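Local structure of mRNA export factor (Human herpesvirus 1, 4YXP) at residues Q46-A51 with R94-A99; L136-P141 with A208-A213; A148-L153 with I195-A200. The protein regulates viral gene expression as a homodimer, exporting intronless viral mRNAs from the nucleus, inhibiting host splicing and helping to shut off host protein synthesis. One frame throughout, in Å; residues are numbered along the deposited sequence.

Overall arrangement
The three contacts lie in the C-terminal folded domain of ICP27, an all-helical, intertwined dimer. Contact 1 sits at the edge of the chain, its centre about 21 Å from the chain's centre, and contact 3 lies deepest, at about 7 Å. Contact 2 bridges them: P141 CG packs on A99 CB of contact 1 at 4.3 Å, while A213 O and R198 NH2 of contact 3 probably share a hydrogen bond at 3.0 Å. Contacts 1 and 3 do not touch, their nearest atoms being about 10 Å apart. All three reach the second subunit, contact 2 through P141 alone, and all lie away from the zinc site of C163, H242, C246 and C251.

Contact 1 of 3, residues Q46-A51 with R94-A99; sequences QPFPAA and RAASTA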
loop_
_atom_site.group_PDB
_atom_site.type_symbol
_atom_site.label_atom_id
_atom_site.label_comp_id
_atom_site.label_asym_id
_atom_site.label_seq_id
_atom_site.Cartn_x
_atom_site.Cartn_y
_atom_site.Cartn_z
ATOM N N GLN B 46 24.291 7.366 16.962
ATOM C CA GLN B 46 23.733 6.568 18.053
ATOM C C GLN B 46 23.080 5.287 17.545
ATOM O O GLN B 46 21.860 5.131 17.617
ATOM C CB GLN B 46 22.718 7.387 18.854
ATOM C CG GLN B 46 23.328 8.563 19.600
ATOM C CD GLN B 46 22.547 8.934 20.848
ATOM O OE1 GLN B 46 21.974 8.074 21.518
ATOM N NE2 GLN B 46 22.523 10.222 21.167
ATOM N N PRO B 47 23.897 4.359 17.028
ATOM C CA PRO B 47 23.410 3.052 16.586
ATOM C C PRO B 47 23.121 2.128 17.763
ATOM O O PRO B 47 23.477 2.466 18.893
ATOM C CB PRO B 47 24.570 2.521 15.746
ATOM C CG PRO B 47 25.777 3.126 16.376
ATOM C CD PRO B 47 25.356 4.490 16.853
ATOM N N PHE B 48 22.482 0.990 17.510
ATOM C CA PHE B 48 22.349 -0.036 18.536
ATOM C C PHE B 48 23.740 -0.536 18.926
ATOM O O PHE B 48 24.555 -0.820 18.049
ATOM C CB PHE B 48 21.509 -1.219 18.047
ATOM C CG PHE B 48 20.031 -0.942 17.960
ATOM C CD1 PHE B 48 19.287 -0.683 19.099
ATOM C CD2 PHE B 48 19.381 -0.983 16.738
ATOM C CE1 PHE B 48 17.927 -0.445 19.017
ATOM C CE2 PHE B 48 18.024 -0.749 16.651
ATOM C CZ PHE B 48 17.295 -0.478 17.789
ATOM N N PRO B 49 24.025 -0.637 20.236
ATOM C CA PRO B 49 25.225 -1.388 20.620
ATOM C C PRO B 49 25.073 -2.850 20.215
ATOM O O PRO B 49 23.997 -3.415 20.426
ATOM C CB PRO B 49 25.278 -1.232 22.145
ATOM C CG PRO B 49 24.424 -0.041 22.449
ATOM C CD PRO B 49 23.360 -0.023 21.399
ATOM N N ALA B 50 26.110 -3.454 19.641
ATOM C CA ALA B 50 25.977 -4.796 19.075
ATOM C C ALA B 50 27.064 -5.763 19.546
ATOM O O ALA B 50 27.218 -6.849 18.985
ATOM C CB ALA B 50 25.983 -4.714 17.558
ATOM N N ALA B 51 27.813 -5.378 20.574
ATOM C CA ALA B 51 28.888 -6.224 21.079
ATOM C C ALA B 51 28.334 -7.507 21.695
ATOM O O ALA B 51 27.460 -7.465 22.564
ATOM C CB ALA B 51 29.726 -5.466 22.099
ATOM N N ARG B 94 16.556 5.925 21.850
ATOM C CA ARG B 94 16.828 6.794 20.708
ATOM C C ARG B 94 17.068 5.961 19.449
ATOM O O ARG B 94 16.467 6.217 18.406
ATOM C CB ARG B 94 18.021 7.712 20.990
ATOM C CG ARG B 94 17.729 8.776 22.042
ATOM C CD ARG B 94 18.787 9.876 22.074
ATOM N NE ARG B 94 18.812 10.655 20.839
ATOM C CZ ARG B 94 19.521 11.767 20.665
ATOM N NH1 ARG B 94 20.272 12.249 21.647
ATOM N NH2 ARG B 94 19.477 12.405 19.501
ATOM N N ALA B 95 17.928 4.952 19.550
ATOM C CA ALA B 95 18.159 4.039 18.434
ATOM C C ALA B 95 16.870 3.328 18.011
ATOM O O ALA B 95 16.639 3.094 16.820
ATOM C CB ALA B 95 19.224 3.017 18.800
ATOM N N ALA B 96 16.034 2.981 18.985
ATOM C CA ALA B 96 14.801 2.250 18.702
ATOM C C ALA B 96 13.809 3.096 17.908
ATOM O O ALA B 96 13.124 2.580 17.027
ATOM C CB ALA B 96 14.158 1.772 19.996
ATOM N N SER B 97 13.723 4.385 18.223
ATOM C CA SER B 97 12.806 5.276 17.517
ATOM C C SER B 97 13.260 5.438 16.067
ATOM O O SER B 97 12.444 5.428 15.143
ATOM C CB SER B 97 12.721 6.642 18.207
ATOM O OG SER B 97 13.878 7.421 17.961
ATOM N N THR B 98 14.567 5.588 15.881
ATOM C CA THR B 98 15.163 5.615 14.551
ATOM C C THR B 98 14.814 4.342 13.780
ATOM O O THR B 98 14.319 4.403 12.652
ATOM C CB THR B 98 16.699 5.773 14.635
ATOM O OG1 THR B 98 17.021 7.012 15.278
ATOM C CG2 THR B 98 17.331 5.754 13.256
ATOM N N ALA B 99 15.065 3.188 14.397
ATOM C CA ALA B 99 14.787 1.899 13.763
ATOM C C ALA B 99 13.313 1.766 13.386
ATOM O O ALA B 99 12.974 1.280 12.302
ATOM C CB ALA B 99 15.195 0.763 14.682
HETATM O O HOH W 1 19.588 6.980 16.449
#
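Packing of F48 against A95, A96 and A99 forms the buried, apolar part of this contact between the extended loop segment 46-51 and helix 93-109. The ring lies with one face over A95, whose CB stands 3.9 Å from the ring centroid and 21° off the ring normal, a CH-pi contact displaced toward the rim. One helical turn on, A99 CB meets F48 CE2 at 3.8 Å, near the ring plane and therefore at its edge, while F48 CZ comes to 3.8 Å from A96 CA. Alanine suits the three helical positions because a methyl group lets the broad phenyl ring settle close to the helix backbone.

The polar part is indirect. A water donates to Q46 O at 3.2 Å and also hydrogen-bonds T98 OG1 at 2.8 Å, linking the loop carbonyl to the helix. A95 CB touches the same carbonyl oxygen, Q46 O, at 3.6 Å, so apolar and hydrated contacts adjoin.

At the exposed margin, Q46 and R94 meet through their long side chains. Q46 NE2 lies 3.1 Å from R94 NH1 and over one face of the guanidinium, with the amide and guanidinium planes 58° apart. Both nitrogens are donors, so this close approach is a contact of tilted groups, neither a hydrogen bond nor a stack. Long, flexible polar chains are well placed here, where they can cover the margin while remaining in solvent.

Around this site F48 also packs on L59 and N92 of its own chain and on H265 of the second subunit, and A99 on Y268 of that subunit. H265 and Y268 belong to the C-terminal region important for homodimerization: an aromatic side chain of a loop, laid on an alanine-lined helix face, here forms part of the intertwined dimer interface.

Contact 2 of 3, residues L136-P141 with A208-A213; sequences LRPQDP and AEIDYA
L136 and I210 meet where two non-helical connections run side by side in the helical domain, one between helices 112-132 and 141-144, the other between helices 188-204 and 230-241 within the CHC2-type zinc-finger region. The segments run roughly antiparallel, 146° apart. I210 N donates to L136 O at 2.7 Å with an N-H...O angle of 162°, and E209 CA adds a CH...O contact to that oxygen at 3.3 Å. A water accepts from L136 N and donates to I210 O, each at 2.8 Å, linking the other polar backbone atoms of the pair.

Beside the direct bond, L136 CB packs on I210 CB at 3.9 Å. The CG of L136, anti to its carbonyl carbon (chi1 -56°), touches Y212 CE1, and L136 CD1 lies 3.9 Å from Y212 CD1, the two side chains crossing obliquely. Y212 plays two parts: ring carbons meet L136, while OH hydrogen-bonds L134 O. P138 is the second residue of a type I turn from R137 to D140, where its ring-restrained phi suits it, and P138 CG lies 4.1 Å from I210 CD1. The turn ends at D140, whose side chain caps the helix that follows.

Leucine and isoleucine fit because their branches fill the buried side, I210 also reaching L199 and V203 of helix 188-204. The chemistry implies a join made by one short direct bond and a bridging water, with branched aliphatic packing alongside.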
loop_
_atom_site.group_PDB
_atom_site.type_symbol
_atom_site.label_atom_id
_atom_site.label_comp_id
_atom_site.label_asym_id
_atom_site.label_seq_id
_atom_site.Cartn_x
_atom_site.Cartn_y
_atom_site.Cartn_z
ATOM N N LEU B 136 4.446 -6.402 26.064
ATOM C CA LEU B 136 4.340 -5.913 24.691
ATOM C C LEU B 136 4.339 -4.385 24.699
ATOM O O LEU B 136 3.387 -3.765 25.180
ATOM C CB LEU B 136 3.065 -6.437 24.019
ATOM C CG LEU B 136 2.866 -7.957 23.990
ATOM C CD1 LEU B 136 1.477 -8.307 23.475
ATOM C CD2 LEU B 136 3.932 -8.620 23.143
ATOM N N ARG B 137 5.396 -3.782 24.163
ATOM C CA ARG B 137 5.580 -2.332 24.245
ATOM C C ARG B 137 5.379 -1.647 22.885
ATOM O O ARG B 137 5.940 -2.092 21.886
ATOM C CB ARG B 137 6.977 -2.011 24.778
ATOM C CG ARG B 137 7.387 -2.841 25.998
ATOM C CD ARG B 137 8.844 -2.626 26.378
ATOM N NE ARG B 137 9.723 -2.637 25.207
ATOM C CZ ARG B 137 10.407 -1.588 24.748
ATOM N NH1 ARG B 137 10.359 -0.409 25.362
ATOM N NH2 ARG B 137 11.161 -1.725 23.666
ATOM N N PRO B 138 4.590 -0.557 22.841
ATOM C CA PRO B 138 4.397 0.150 21.566
ATOM C C PRO B 138 5.672 0.753 20.973
ATOM O O PRO B 138 5.720 0.967 19.762
ATOM C CB PRO B 138 3.409 1.264 21.931
ATOM C CG PRO B 138 2.714 0.780 23.141
ATOM C CD PRO B 138 3.727 -0.009 23.902
ATOM N N GLN B 139 6.673 1.018 21.808
ATOM C CA GLN B 139 7.908 1.677 21.375
ATOM C C GLN B 139 8.861 0.666 20.741
ATOM O O GLN B 139 9.841 1.032 20.092
ATOM C CB GLN B 139 8.593 2.375 22.555
ATOM C CG GLN B 139 7.692 3.324 23.345
ATOM C CD GLN B 139 6.751 2.597 24.301
ATOM O OE1 GLN B 139 6.963 1.428 24.634
ATOM N NE2 GLN B 139 5.701 3.287 24.735
ATOM N N ASP B 140 8.565 -0.609 20.960
ATOM C CA ASP B 140 9.254 -1.718 20.316
ATOM C C ASP B 140 9.162 -1.551 18.791
ATOM O O ASP B 140 8.069 -1.366 18.270
ATOM C CB ASP B 140 8.612 -3.025 20.803
ATOM C CG ASP B 140 9.178 -4.262 20.147
ATOM O OD1 ASP B 140 9.240 -4.318 18.901
ATOM O OD2 ASP B 140 9.526 -5.201 20.897
ATOM N N PRO B 141 10.301 -1.586 18.069
ATOM C CA PRO B 141 10.220 -1.331 16.621
ATOM C C PRO B 141 9.317 -2.289 15.843
ATOM O O PRO B 141 8.701 -1.872 14.859
ATOM C CB PRO B 141 11.673 -1.483 16.157
ATOM C CG PRO B 141 12.485 -1.149 17.356
ATOM C CD PRO B 141 11.701 -1.669 18.526
ATOM N N ALA B 208 0.919 2.036 28.027
ATOM C CA ALA B 208 2.190 1.664 28.633
ATOM C C ALA B 208 2.657 0.333 28.058
ATOM O O ALA B 208 3.709 0.249 27.425
ATOM C CB ALA B 208 2.056 1.580 30.145
ATOM N N GLU B 209 1.865 -0.708 28.288
ATOM C CA GLU B 209 2.094 -1.991 27.645
ATOM C C GLU B 209 0.767 -2.555 27.147
ATOM O O GLU B 209 -0.300 -2.205 27.648
ATOM C CB GLU B 209 2.787 -2.975 28.596
ATOM C CG GLU B 209 2.036 -3.281 29.875
ATOM C CD GLU B 209 2.816 -4.218 30.785
ATOM O OE1 GLU B 209 3.652 -3.726 31.573
ATOM O OE2 GLU B 209 2.599 -5.446 30.701
ATOM N N ILE B 210 0.851 -3.423 26.150
ATOM C CA ILE B 210 -0.327 -3.936 25.472
ATOM C C ILE B 210 -0.773 -5.254 26.093
ATOM O O ILE B 210 -0.023 -6.227 26.118
ATOM C CB ILE B 210 -0.048 -4.096 23.965
ATOM C CG1 ILE B 210 0.287 -2.735 23.345
ATOM C CG2 ILE B 210 -1.242 -4.716 23.250
ATOM C CD1 ILE B 210 1.038 -2.829 22.037
ATOM N N ASP B 211 -2.007 -5.270 26.587
ATOM C CA ASP B 211 -2.614 -6.468 27.160
ATOM C C ASP B 211 -2.516 -7.653 26.202
ATOM O O ASP B 211 -2.786 -7.514 25.011
ATOM C CB ASP B 211 -4.081 -6.192 27.500
ATOM C CG ASP B 211 -4.652 -7.188 28.486
ATOM O OD1 ASP B 211 -4.226 -8.365 28.473
ATOM O OD2 ASP B 211 -5.532 -6.789 29.279
ATOM N N TYR B 212 -2.142 -8.820 26.723
ATOM C CA TYR B 212 -2.067 -10.030 25.903
ATOM C C TYR B 212 -3.425 -10.351 25.274
ATOM O O TYR B 212 -3.495 -11.001 24.232
ATOM C CB TYR B 212 -1.596 -11.232 26.729
ATOM C CG TYR B 212 -0.123 -11.248 27.108
ATOM C CD1 TYR B 212 0.737 -10.218 26.746
ATOM C CD2 TYR B 212 0.404 -12.315 27.824
ATOM C CE1 TYR B 212 2.085 -10.253 27.098
ATOM C CE2 TYR B 212 1.739 -12.359 28.177
ATOM C CZ TYR B 212 2.576 -11.328 27.813
ATOM O OH TYR B 212 3.906 -11.385 28.169
ATOM N N ALA B 213 -4.500 -9.900 25.914
ATOM C CA ALA B 213 -5.852 -10.133 25.409
ATOM C C ALA B 213 -6.042 -9.492 24.035
ATOM O O ALA B 213 -6.899 -9.913 23.256
ATOM C CB ALA B 213 -6.885 -9.597 26.393
HETATM O O HOH W 2 2.225 -6.878 27.682
#

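Contact 3 of 3, residues A148-L153 with I195-A200; sequences AVLDNL and ILARLA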
loop_
_atom_site.group_PDB
_atom_site.type_symbol
_atom_site.label_atom_id
_atom_site.label_comp_id
_atom_site.label_asym_id
_atom_site.label_seq_id
_atom_site.Cartn_x
_atom_site.Cartn_y
_atom_site.Cartn_z
ATOM N N ALA B 148 1.733 -0.545 9.678
ATOM C CA ALA B 148 2.342 -0.469 8.355
ATOM C C ALA B 148 2.081 -1.737 7.542
ATOM O O ALA B 148 1.729 -1.665 6.362
ATOM C CB ALA B 148 3.833 -0.218 8.477
ATOM N N VAL B 149 2.252 -2.899 8.166
ATOM C CA VAL B 149 2.007 -4.155 7.463
ATOM C C VAL B 149 0.497 -4.324 7.274
ATOM O O VAL B 149 0.050 -4.833 6.243
ATOM C CB VAL B 149 2.661 -5.372 8.194
ATOM C CG1 VAL B 149 2.356 -5.376 9.682
ATOM C CG2 VAL B 149 2.230 -6.689 7.548
ATOM N N LEU B 150 -0.288 -3.865 8.246
ATOM C CA LEU B 150 -1.745 -3.856 8.107
ATOM C C LEU B 150 -2.190 -3.066 6.876
ATOM O O LEU B 150 -2.945 -3.575 6.043
ATOM C CB LEU B 150 -2.398 -3.271 9.361
ATOM C CG LEU B 150 -3.916 -3.075 9.319
ATOM C CD1 LEU B 150 -4.629 -4.395 9.048
ATOM C CD2 LEU B 150 -4.408 -2.460 10.619
ATOM N N ASP B 151 -1.727 -1.822 6.763
ATOM C CA ASP B 151 -2.101 -0.960 5.636
ATOM C C ASP B 151 -1.676 -1.558 4.298
ATOM O O ASP B 151 -2.431 -1.524 3.317
ATOM C CB ASP B 151 -1.479 0.434 5.786
ATOM C CG ASP B 151 -2.229 1.314 6.770
ATOM O OD1 ASP B 151 -3.270 0.870 7.304
ATOM O OD2 ASP B 151 -1.782 2.461 6.996
ATOM N N ASN B 152 -0.461 -2.092 4.253
ATOM C CA ASN B 152 0.072 -2.662 3.023
ATOM C C ASN B 152 -0.750 -3.867 2.557
ATOM O O ASN B 152 -1.142 -3.943 1.390
ATOM C CB ASN B 152 1.538 -3.067 3.216
ATOM C CG ASN B 152 2.286 -3.184 1.898
ATOM O OD1 ASN B 152 1.840 -2.675 0.867
ATOM N ND2 ASN B 152 3.430 -3.846 1.927
ATOM N N LEU B 153 -1.014 -4.805 3.462
ATOM C CA LEU B 153 -1.789 -5.994 3.107
ATOM C C LEU B 153 -3.215 -5.626 2.704
ATOM O O LEU B 153 -3.783 -6.218 1.783
ATOM C CB LEU B 153 -1.823 -6.996 4.267
ATOM C CG LEU B 153 -0.549 -7.812 4.516
ATOM C CD1 LEU B 153 -0.680 -8.631 5.797
ATOM C CD2 LEU B 153 -0.235 -8.724 3.341
ATOM N N ILE B 195 -6.573 -9.163 14.206
ATOM C CA ILE B 195 -5.494 -9.148 15.192
ATOM C C ILE B 195 -4.561 -7.966 14.945
ATOM O O ILE B 195 -4.226 -7.231 15.873
ATOM C CB ILE B 195 -4.720 -10.481 15.191
ATOM C CG1 ILE B 195 -5.627 -11.622 15.658
ATOM C CG2 ILE B 195 -3.480 -10.395 16.084
ATOM C CD1 ILE B 195 -6.197 -11.453 17.069
ATOM N N LEU B 196 -4.138 -7.775 13.702
ATOM C CA LEU B 196 -3.266 -6.651 13.379
ATOM C C LEU B 196 -3.955 -5.318 13.682
ATOM O O LEU B 196 -3.315 -4.384 14.162
ATOM C CB LEU B 196 -2.835 -6.695 11.910
ATOM C CG LEU B 196 -1.896 -7.825 11.477
ATOM C CD1 LEU B 196 -1.486 -7.623 10.027
ATOM C CD2 LEU B 196 -0.662 -7.921 12.368
ATOM N N ALA B 197 -5.253 -5.227 13.405
ATOM C CA ALA B 197 -5.992 -3.994 13.665
ATOM C C ALA B 197 -6.067 -3.714 15.164
ATOM O O ALA B 197 -5.927 -2.569 15.596
ATOM C CB ALA B 197 -7.390 -4.067 13.072
ATOM N N ARG B 198 -6.298 -4.761 15.951
ATOM C CA ARG B 198 -6.362 -4.619 17.400
ATOM C C ARG B 198 -5.012 -4.165 17.940
ATOM O O ARG B 198 -4.937 -3.229 18.728
ATOM C CB ARG B 198 -6.782 -5.935 18.060
ATOM C CG ARG B 198 -8.262 -6.251 17.917
ATOM C CD ARG B 198 -8.585 -7.683 18.329
ATOM N NE ARG B 198 -8.317 -7.957 19.741
ATOM C CZ ARG B 198 -9.193 -7.782 20.728
ATOM N NH1 ARG B 198 -10.409 -7.310 20.480
ATOM N NH2 ARG B 198 -8.851 -8.074 21.978
ATOM N N LEU B 199 -3.947 -4.827 17.503
ATOM C CA LEU B 199 -2.606 -4.493 17.963
ATOM C C LEU B 199 -2.240 -3.064 17.548
ATOM O O LEU B 199 -1.739 -2.290 18.357
ATOM C CB LEU B 199 -1.587 -5.496 17.416
ATOM C CG LEU B 199 -0.149 -5.383 17.926
ATOM C CD1 LEU B 199 -0.089 -5.496 19.446
ATOM C CD2 LEU B 199 0.722 -6.452 17.287
ATOM N N ALA B 200 -2.507 -2.714 16.293
ATOM C CA ALA B 200 -2.210 -1.370 15.805
ATOM C C ALA B 200 -2.972 -0.315 16.604
ATOM O O ALA B 200 -2.448 0.765 16.885
ATOM C CB ALA B 200 -2.543 -1.252 14.324
#
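The short helical segments 148-153 and 195-200 cross at 141° between their N-to-C directions, an inclined antiparallel pairing, with the axes approaching to 9.6 Å. Their backbones come nearest at L150 and L196, whose CA atoms are 6.2 Å apart.

L150 and L196 carry the contact. The CG of L150 is anti to the backbone N (chi1 175°), and the two methyls beyond it divide the opposing helix between them. L150 CD1 touches L196 CB at 4.1 Å. L150 CD2 lies 3.8 Å from A197 CA and 4.2 Å from A197 CB, and also meets A200 CB at 4.3 Å. The leucine end therefore rests among L196, A197 and A200. Alanine suits the last two positions, since a side chain that ends at CB lets a leucine methyl come up against the helix backbone at A197.

L196 answers from the other helix, the two leucine side chains sliding past each other in opposite directions. CD1 of L196 reaches L153 CD1 at 4.4 Å and V149 CG1 at 4.5 Å, touching side chains one helical turn apart. These are loose van der Waals contacts, and branched aliphatic residues supply the bulk that spans them. V149 and L153 also pack on helix 112-132, through A119 and through F112 and A115 respectively, which ties the pair to a third helix.

D151, on another side of its helix, forms a salt bridge with R108 of helix 93-109. Such aliphatic packing between inclined antiparallel helices is characteristic of a helical-bundle core, here in the folded C-terminal domain of ICP27.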